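Local coordinates for protein putative mandelate racemase (Salmonella typhimurium, PDB 2O56) that binds magnesium as a member of the enolase superfamily and is probably a hydro-lyase, though its substrate is not established, at residues K129-A134 and G167-K172; Y133-Q138 and E348-A353. All coordinates share one frame; numbering follows the deposited sequence.

How the contacts relate
Both contacts are built on strand 130-135, and they share Tyr-133 and Ala-134. Contact 1 joins this strand to strand 170-173, which follows after helix 153-165. Contact 2 joins it to strand 347-350, more than 200 residues later. The two centres lie about 9 Å apart. Their strands are neighbouring staves of the barrel domain: the first meets the second in contact 1 and the last in contact 2. A salt bridge from Lys-172 NZ to Glu-348 OE2 ties the contacts together. Thr-132 and Tyr-168 also pack on Leu-349. Together the contacts form the part of the barrel wall where it closes, beside the magnesium site.

Contact 1. Residues K129-A134 and G167-K172; sequences KIRTYA and GYDAIK
Ala-134 is bonded to strand 170-172 through both its backbone N and O. Its N donates to Ala-170 O at 3.0 Å, and its O accepts from Lys-172 N at 2.9 Å. The pair brackets Ile-171, as in a parallel bridge, with the strands turned 45° to each other. Ala-170 N is buried without a partner.

Charged groups meet at one end. Arg-131 NE donates to Asp-169 OD1 at 2.9 Å in a salt bridge. The oxygen lies in the guanidinium plane and is met on its syn side, though from out of the carboxylate plane; the two flat groups stand 85° apart. The extended arginine chain brings NH2 to Asp-169 O for a weak bond. NH2 also forms a salt bridge with Asp-217.

At the other end Lys-172 NZ donates to Tyr-133 OH at 3.1 Å. A bend at chi3 (93°) turns the amine to the hydroxyl, while Lys-172 CB lies 3.5 Å from Tyr-133 CE1. NZ also pairs with Glu-247, a magnesium ligand, and the hydroxyl bonds to Gln-321.

Apolar contacts fill in between the bonds. Ala-170 CB touches Tyr-133 CB at 3.7 Å. Ala-134 CB lies 4.3 Å from Ile-171 CG2 and also packs on Tyr-168.

Gly-167 ends helix 153-165 in a Schellman motif. Strand 130-135, helix 153-165 and strand 170-173 form a beta-alpha-beta crossover of the enolase-superfamily barrel, with Lys-172 at the metal site.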
loop_
_atom_site.group_PDB
_atom_site.type_symbol
_atom_site.label_atom_id
_atom_site.label_comp_id
_atom_site.label_asym_id
_atom_site.label_seq_id
_atom_site.Cartn_x
_atom_site.Cartn_y
_atom_site.Cartn_z
ATOM N N LYS A 129 41.216 -14.376 -0.738
ATOM C CA LYS A 129 40.823 -15.764 -0.505
ATOM C C LYS A 129 39.296 -15.862 -0.478
ATOM O O LYS A 129 38.610 -14.874 -0.190
ATOM C CB LYS A 129 41.394 -16.264 0.830
ATOM C CG LYS A 129 42.864 -16.626 0.766
ATOM C CD LYS A 129 43.329 -17.356 2.016
ATOM C CE LYS A 129 44.850 -17.420 2.084
ATOM N NZ LYS A 129 45.459 -17.823 0.787
ATOM N N ILE A 130 38.782 -17.057 -0.753
ATOM C CA ILE A 130 37.339 -17.288 -0.799
ATOM C C ILE A 130 36.911 -18.283 0.282
ATOM O O ILE A 130 37.163 -19.486 0.179
ATOM C CB ILE A 130 36.905 -17.770 -2.194
ATOM C CG1 ILE A 130 37.025 -16.628 -3.204
ATOM C CG2 ILE A 130 35.470 -18.259 -2.183
ATOM C CD1 ILE A 130 37.363 -17.077 -4.584
ATOM N N ARG A 131 36.261 -17.770 1.326
ATOM C CA ARG A 131 35.754 -18.606 2.433
ATOM C C ARG A 131 34.742 -19.657 1.978
ATOM O O ARG A 131 33.869 -19.368 1.161
ATOM C CB ARG A 131 35.115 -17.734 3.512
ATOM C CG ARG A 131 34.704 -18.525 4.750
ATOM C CD ARG A 131 33.882 -17.703 5.717
ATOM N NE ARG A 131 33.474 -18.519 6.870
ATOM C CZ ARG A 131 32.439 -18.236 7.651
ATOM N NH1 ARG A 131 31.707 -17.151 7.398
ATOM N NH2 ARG A 131 32.136 -19.035 8.676
ATOM N N THR A 132 34.844 -20.871 2.517
ATOM C CA THR A 132 34.057 -21.987 1.996
ATOM C C THR A 132 33.310 -22.686 3.127
ATOM O O THR A 132 33.777 -22.713 4.269
ATOM C CB THR A 132 34.950 -22.960 1.187
ATOM O OG1 THR A 132 35.610 -22.227 0.149
ATOM C CG2 THR A 132 34.149 -24.033 0.546
ATOM N N TYR A 133 32.131 -23.219 2.825
ATOM C CA TYR A 133 31.487 -24.159 3.736
ATOM C C TYR A 133 31.404 -25.575 3.177
ATOM O O TYR A 133 31.421 -25.773 1.963
ATOM C CB TYR A 133 30.124 -23.658 4.222
ATOM C CG TYR A 133 28.993 -23.573 3.204
ATOM C CD1 TYR A 133 28.241 -24.697 2.860
ATOM C CD2 TYR A 133 28.643 -22.352 2.632
ATOM C CE1 TYR A 133 27.175 -24.613 1.938
ATOM C CE2 TYR A 133 27.577 -22.253 1.713
ATOM C CZ TYR A 133 26.846 -23.392 1.384
ATOM O OH TYR A 133 25.795 -23.321 0.489
ATOM N N ALA A 134 31.336 -26.547 4.085
ATOM C CA ALA A 134 31.112 -27.947 3.734
ATOM C C ALA A 134 29.616 -28.161 3.561
ATOM O O ALA A 134 28.852 -28.000 4.513
ATOM C CB ALA A 134 31.634 -28.854 4.855
ATOM N N GLY A 167 39.445 -27.947 8.178
ATOM C CA GLY A 167 39.647 -26.520 7.991
ATOM C C GLY A 167 38.417 -25.667 7.734
ATOM O O GLY A 167 38.534 -24.454 7.562
ATOM N N TYR A 168 37.241 -26.289 7.696
ATOM C CA TYR A 168 35.996 -25.572 7.414
ATOM C C TYR A 168 35.409 -24.988 8.684
ATOM O O TYR A 168 35.218 -25.695 9.667
ATOM C CB TYR A 168 34.986 -26.490 6.709
ATOM C CG TYR A 168 35.562 -27.057 5.451
ATOM C CD1 TYR A 168 35.704 -26.257 4.321
ATOM C CD2 TYR A 168 36.015 -28.374 5.392
ATOM C CE1 TYR A 168 36.258 -26.747 3.165
ATOM C CE2 TYR A 168 36.573 -28.877 4.232
ATOM C CZ TYR A 168 36.687 -28.051 3.122
ATOM O OH TYR A 168 37.234 -28.517 1.965
ATOM N N ASP A 169 35.138 -23.684 8.665
ATOM C CA ASP A 169 34.479 -23.034 9.790
ATOM C C ASP A 169 32.994 -22.754 9.529
ATOM O O ASP A 169 32.382 -21.924 10.191
ATOM C CB ASP A 169 35.239 -21.772 10.253
ATOM C CG ASP A 169 35.254 -20.661 9.208
ATOM O OD1 ASP A 169 34.698 -20.840 8.108
ATOM O OD2 ASP A 169 35.832 -19.594 9.493
ATOM N N ALA A 170 32.430 -23.461 8.558
ATOM C CA ALA A 170 30.998 -23.410 8.324
ATOM C C ALA A 170 30.544 -24.646 7.584
ATOM O O ALA A 170 31.300 -25.237 6.792
ATOM C CB ALA A 170 30.621 -22.153 7.549
ATOM N N ILE A 171 29.306 -25.039 7.873
ATOM C CA ILE A 171 28.709 -26.232 7.319
ATOM C C ILE A 171 27.268 -25.901 6.922
ATOM O O ILE A 171 26.645 -25.006 7.495
ATOM C CB ILE A 171 28.746 -27.429 8.331
ATOM C CG1 ILE A 171 27.911 -27.149 9.583
ATOM C CG2 ILE A 171 30.200 -27.756 8.759
ATOM C CD1 ILE A 171 26.502 -27.742 9.544
ATOM N N LYS A 172 26.755 -26.622 5.933
ATOM C CA LYS A 172 25.322 -26.626 5.654
ATOM C C LYS A 172 24.738 -28.037 5.673
ATOM O O LYS A 172 25.391 -29.000 5.270
ATOM C CB LYS A 172 25.048 -25.989 4.301
ATOM C CG LYS A 172 23.566 -26.027 3.889
ATOM C CD LYS A 172 23.370 -25.241 2.612
ATOM C CE LYS A 172 23.458 -26.109 1.382
ATOM N NZ LYS A 172 23.397 -25.196 0.167
HETATM O O HOH W 1 35.693 -22.163 5.667
#

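Contact 2. Residues Y133-Q138 and E348-A353; sequences YASQLQ and ELHRYA
Ser-135 OG donates to Glu-348 OE2 at 2.6 Å, using the anti lone pair of that oxygen. The serine hydroxyl is anti to its backbone N (chi1 -168°), which directs it to the carboxylate. The same OE2 is salt-bridged to Lys-172, so two donors hold it.

Backbone bonds come next. Leu-349 N donates to Tyr-133 O at 3.0 Å, and Ser-135 N donates to Leu-349 O at 2.8 Å. They join the two strands in parallel. Beyond them water 2 links Ser-135 O to Arg-351 N.

Packing runs along the face that carries Tyr-133, Ser-135, Glu-348 and His-350. Glu-348 CA sits over the Tyr-133 ring, 4.0 Å from its centroid, in a CH-pi contact. The extended glutamate chain passes obliquely alongside the hydroxyl, with Glu-348 CB 3.4 Å from Tyr-133 OH, and ends at Ser-135. Ser-135 CB makes a second CH-pi contact over the His-350 ring, 4.2 Å from its centroid. Gln-136 lies alongside that imidazole, with CG 3.8 Å from His-350 CE1. Gln-136 OE1 accepts from Gln-138 NE2, and its NE2 bonds to the magnesium ligand Glu-221.

Pairing of the first and last strands closes the modified TIM barrel of the enolase superfamily.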
loop_
_atom_site.group_PDB
_atom_site.type_symbol
_atom_site.label_atom_id
_atom_site.label_comp_id
_atom_site.label_asym_id
_atom_site.label_seq_id
_atom_site.Cartn_x
_atom_site.Cartn_y
_atom_site.Cartn_z
ATOM N N TYR A 133 32.131 -23.219 2.825
ATOM C CA TYR A 133 31.487 -24.159 3.736
ATOM C C TYR A 133 31.404 -25.575 3.177
ATOM O O TYR A 133 31.421 -25.773 1.963
ATOM C CB TYR A 133 30.124 -23.658 4.222
ATOM C CG TYR A 133 28.993 -23.573 3.204
ATOM C CD1 TYR A 133 28.241 -24.697 2.860
ATOM C CD2 TYR A 133 28.643 -22.352 2.632
ATOM C CE1 TYR A 133 27.175 -24.613 1.938
ATOM C CE2 TYR A 133 27.577 -22.253 1.713
ATOM C CZ TYR A 133 26.846 -23.392 1.384
ATOM O OH TYR A 133 25.795 -23.321 0.489
ATOM N N ALA A 134 31.336 -26.547 4.085
ATOM C CA ALA A 134 31.112 -27.947 3.734
ATOM C C ALA A 134 29.616 -28.161 3.561
ATOM O O ALA A 134 28.852 -28.000 4.513
ATOM C CB ALA A 134 31.634 -28.854 4.855
ATOM N N SER A 135 29.198 -28.498 2.345
ATOM C CA SER A 135 27.764 -28.470 1.988
ATOM C C SER A 135 27.157 -29.872 2.082
ATOM O O SER A 135 27.815 -30.857 1.744
ATOM C CB SER A 135 27.582 -27.947 0.559
ATOM O OG SER A 135 26.213 -27.642 0.286
ATOM N N GLN A 136 25.905 -29.939 2.543
ATOM C CA GLN A 136 25.089 -31.163 2.577
ATOM C C GLN A 136 25.607 -32.328 3.442
ATOM O O GLN A 136 25.743 -33.460 2.970
ATOM C CB GLN A 136 24.664 -31.633 1.174
ATOM C CG GLN A 136 24.232 -30.522 0.187
ATOM C CD GLN A 136 22.898 -29.824 0.528
ATOM O OE1 GLN A 136 22.290 -30.059 1.571
ATOM N NE2 GLN A 136 22.453 -28.950 -0.371
ATOM N N LEU A 137 25.862 -32.032 4.711
ATOM C CA LEU A 137 26.398 -32.976 5.684
ATOM C C LEU A 137 25.521 -34.181 5.998
ATOM O O LEU A 137 26.003 -35.144 6.589
ATOM C CB LEU A 137 26.710 -32.254 7.000
ATOM C CG LEU A 137 28.153 -31.882 7.326
ATOM C CD1 LEU A 137 28.909 -31.307 6.145
ATOM C CD2 LEU A 137 28.123 -30.913 8.459
ATOM N N GLN A 138 24.244 -34.133 5.615
ATOM C CA GLN A 138 23.352 -35.290 5.725
ATOM C C GLN A 138 23.857 -36.480 4.920
ATOM O O GLN A 138 23.438 -37.616 5.145
ATOM C CB GLN A 138 21.911 -34.944 5.334
ATOM C CG GLN A 138 21.724 -34.556 3.843
ATOM C CD GLN A 138 21.948 -33.075 3.583
ATOM O OE1 GLN A 138 22.538 -32.369 4.395
ATOM N NE2 GLN A 138 21.452 -32.596 2.447
ATOM N N GLU A 348 30.092 -22.365 -1.617
ATOM C CA GLU A 348 29.535 -23.690 -1.327
ATOM C C GLU A 348 30.421 -24.817 -1.846
ATOM O O GLU A 348 30.665 -24.914 -3.046
ATOM C CB GLU A 348 28.140 -23.839 -1.953
ATOM C CG GLU A 348 27.522 -25.232 -1.787
ATOM C CD GLU A 348 26.062 -25.315 -2.242
ATOM O OE1 GLU A 348 25.672 -24.532 -3.133
ATOM O OE2 GLU A 348 25.314 -26.178 -1.721
ATOM N N LEU A 349 30.849 -25.706 -0.955
ATOM C CA LEU A 349 31.636 -26.866 -1.380
ATOM C C LEU A 349 30.951 -28.198 -1.104
ATOM O O LEU A 349 30.737 -28.567 0.054
ATOM C CB LEU A 349 33.026 -26.860 -0.738
ATOM C CG LEU A 349 33.890 -28.093 -1.025
ATOM C CD1 LEU A 349 34.602 -27.952 -2.345
ATOM C CD2 LEU A 349 34.869 -28.304 0.085
ATOM N N HIS A 350 30.631 -28.932 -2.165
ATOM C CA HIS A 350 30.163 -30.299 -2.007
ATOM C C HIS A 350 31.344 -31.245 -1.960
ATOM O O HIS A 350 32.379 -30.990 -2.576
ATOM C CB HIS A 350 29.296 -30.713 -3.169
ATOM C CG HIS A 350 28.046 -29.911 -3.315
ATOM N ND1 HIS A 350 26.837 -30.315 -2.787
ATOM C CD2 HIS A 350 27.815 -28.735 -3.941
ATOM C CE1 HIS A 350 25.913 -29.417 -3.084
ATOM N NE2 HIS A 350 26.479 -28.451 -3.788
ATOM N N ARG A 351 31.158 -32.351 -1.243
ATOM C CA ARG A 351 32.185 -33.380 -1.104
ATOM C C ARG A 351 32.596 -33.986 -2.453
ATOM O O ARG A 351 33.786 -34.177 -2.716
ATOM C CB ARG A 351 31.697 -34.469 -0.159
ATOM C CG ARG A 351 32.807 -35.293 0.456
ATOM C CD ARG A 351 32.499 -36.776 0.336
ATOM N NE ARG A 351 31.293 -37.153 1.063
ATOM C CZ ARG A 351 30.179 -37.588 0.487
ATOM N NH1 ARG A 351 29.131 -37.901 1.236
ATOM N NH2 ARG A 351 30.109 -37.708 -0.836
ATOM N N TYR A 352 31.614 -34.257 -3.312
ATOM C CA TYR A 352 31.858 -34.935 -4.596
ATOM C C TYR A 352 32.788 -34.123 -5.500
ATOM O O TYR A 352 33.457 -34.680 -6.360
ATOM C CB TYR A 352 30.533 -35.212 -5.334
ATOM C CG TYR A 352 30.021 -33.996 -6.065
ATOM C CD1 TYR A 352 30.511 -33.659 -7.336
ATOM C CD2 TYR A 352 29.071 -33.165 -5.480
ATOM C CE1 TYR A 352 30.078 -32.530 -7.986
ATOM C CE2 TYR A 352 28.616 -32.033 -6.139
ATOM C CZ TYR A 352 29.128 -31.719 -7.388
ATOM O OH TYR A 352 28.684 -30.591 -8.041
ATOM N N ALA A 353 32.803 -32.804 -5.303
ATOM C CA ALA A 353 33.565 -31.881 -6.136
ATOM C C ALA A 353 35.083 -32.063 -5.961
ATOM O O ALA A 353 35.871 -31.692 -6.836
ATOM C CB ALA A 353 33.170 -30.452 -5.812
HETATM O O HOH W 2 28.554 -32.811 0.027
#